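Local coordinates for citrate lyase subunit beta-like protein (Mycobacterium tuberculosis H37Rv, PDB 6ARB) that binds magnesium, pyruvate and coenzyme A as a trimeric member of the HpcH/HpaI aldolase family, probably acting as a lyase, at the interface of chains A and B. Numbering follows the deposited sequence. Chains: chain A/B, Citrate lyase subunit beta-like protein.

The interface of chains A and B. Residues chain A 257-259; chain B 191, 193, 217.
Two bends in the side chain of A:Met259, at chi2 (-79°) and chi3 (-59°), curl its thioether back so that the terminal methyl CE comes down on the CD2 branch of B:Leu191. The leucine meets it with CG anti to its own carbonyl carbon, and the two side chains cross obliquely. CE and CD2 are 3.4 Å apart, closer than usual for two methyl groups, so the packing here is tight. Further up the methionine, CB also lies against CD2, while CG faces B:Ile217, 4.0 Å from its CG1. The methionine side chain thus touches B:Leu191 through CB and CE and B:Ile217 through CG. The other leucine branch, CD1, turns toward the backbone of the methionine and lies 3.7 Å from the carbonyl O of A:Met259.

Beside this apolar contact the two main chains are joined by a pair of hydrogen bonds running in opposite directions. The amide N of A:Met259 donates to the carbonyl O of B:Leu191 at 2.8 Å, nearly straight at the hydrogen (169°), with the donor tilted modestly from the carbonyl plane. In return, the amide N of B:Ile193 donates to the carbonyl O of A:Gly257 at 3.1 Å, approaching almost along the C=O axis. The side chain of B:Ile193 lies next to this second bond, its CD1 4.0 Å from both the acceptor O of A:Gly257 and the amide N of A:Met259. A:Gln258, between the two bonded residues, brings its CA within 3.3 Å of the O of B:Leu191 and contributes little buried surface.

The patch fastens the start of strand 258-260, just before the C-terminal helix 262-276, to loop residues of the neighbouring subunit, forming a small part of the subunit interface of the homotrimer.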
ATOM      1  N   GLY A 257       4.937  17.967 -25.605  1.00 28.89           N
ATOM      2  CA  GLY A 257       5.983  17.110 -25.082  1.00 32.13           C
ATOM      3  C   GLY A 257       5.514  15.833 -24.402  1.00 26.29           C
ATOM      4  O   GLY A 257       6.347  15.025 -24.004  1.00 21.90           O
ATOM      5  N   GLN A 258       4.199  15.647 -24.281  1.00 27.23           N
ATOM      6  CA  GLN A 258       3.636  14.480 -23.593  1.00 20.41           C
ATOM      7  C   GLN A 258       2.938  13.522 -24.548  1.00 28.05           C
ATOM      8  O   GLN A 258       2.236  13.948 -25.467  1.00 28.82           O
ATOM      9  CB  GLN A 258       2.617  14.919 -22.537  1.00 20.29           C
ATOM     10  CG  GLN A 258       3.062  16.117 -21.722  1.00 27.59           C
ATOM     11  CD  GLN A 258       4.324  15.835 -20.946  1.00 32.52           C
ATOM     12  OE1 GLN A 258       4.368  14.916 -20.134  1.00 37.55           O
ATOM     13  NE2 GLN A 258       5.366  16.621 -21.199  1.00 38.99           N
ATOM     14  N   MET A 259       3.125  12.227 -24.316  1.00 24.18           N
ATOM     15  CA  MET A 259       2.384  11.196 -25.038  1.00 21.39           C
ATOM     16  C   MET A 259       0.928  11.260 -24.571  1.00 24.92           C
ATOM     17  O   MET A 259       0.655  11.135 -23.376  1.00 25.50           O
ATOM     18  CB  MET A 259       2.984   9.826 -24.718  1.00 22.79           C
ATOM     19  CG  MET A 259       2.875   8.781 -25.825  1.00 29.59           C
ATOM     20  SD  MET A 259       1.260   8.005 -25.947  1.00 68.98           S
ATOM     21  CE  MET A 259       1.085   7.292 -24.317  1.00 49.19           C
TER
ATOM     22  N   LEU B 191       5.331   9.223 -19.680  1.00 17.08           N
ATOM     23  CA  LEU B 191       4.642   9.981 -20.735  1.00 17.55           C
ATOM     24  C   LEU B 191       5.311  11.285 -21.174  1.00 25.31           C
ATOM     25  O   LEU B 191       5.051  11.784 -22.270  1.00 18.80           O
ATOM     26  CB  LEU B 191       3.190  10.266 -20.330  1.00 20.87           C
ATOM     27  CG  LEU B 191       2.281   9.048 -20.171  1.00 20.99           C
ATOM     28  CD1 LEU B 191       0.833   9.483 -20.058  1.00 23.38           C
ATOM     29  CD2 LEU B 191       2.457   8.103 -21.338  1.00 26.72           C
ATOM     30  N   ILE B 193       8.035  12.782 -22.761  1.00 21.23           N
ATOM     31  CA  ILE B 193       9.046  12.224 -23.663  1.00 24.59           C
ATOM     32  C   ILE B 193      10.453  12.797 -23.477  1.00 26.15           C
ATOM     33  O   ILE B 193      11.432  12.063 -23.468  1.00 30.95           O
ATOM     34  CB  ILE B 193       8.606  12.364 -25.136  1.00 26.46           C
ATOM     35  CG1 ILE B 193       7.369  11.489 -25.392  1.00 27.91           C
ATOM     36  CG2 ILE B 193       9.741  11.989 -26.067  1.00 20.73           C
ATOM     37  CD1 ILE B 193       6.499  11.964 -26.540  1.00 29.35           C
ATOM     38  N   ILE B 217       7.600   4.645 -24.466  1.00 19.69           N
ATOM     39  CA  ILE B 217       6.686   5.048 -25.526  1.00 15.75           C
ATOM     40  C   ILE B 217       7.383   5.783 -26.692  1.00 20.42           C
ATOM     41  O   ILE B 217       6.746   6.127 -27.684  1.00 17.91           O
ATOM     42  CB  ILE B 217       5.440   5.802 -24.971  1.00 25.79           C
ATOM     43  CG1 ILE B 217       5.829   6.901 -23.972  1.00 22.94           C
ATOM     44  CG2 ILE B 217       4.499   4.800 -24.247  1.00 13.20           C
ATOM     45  CD1 ILE B 217       6.704   8.006 -24.515  1.00 19.56           C
TER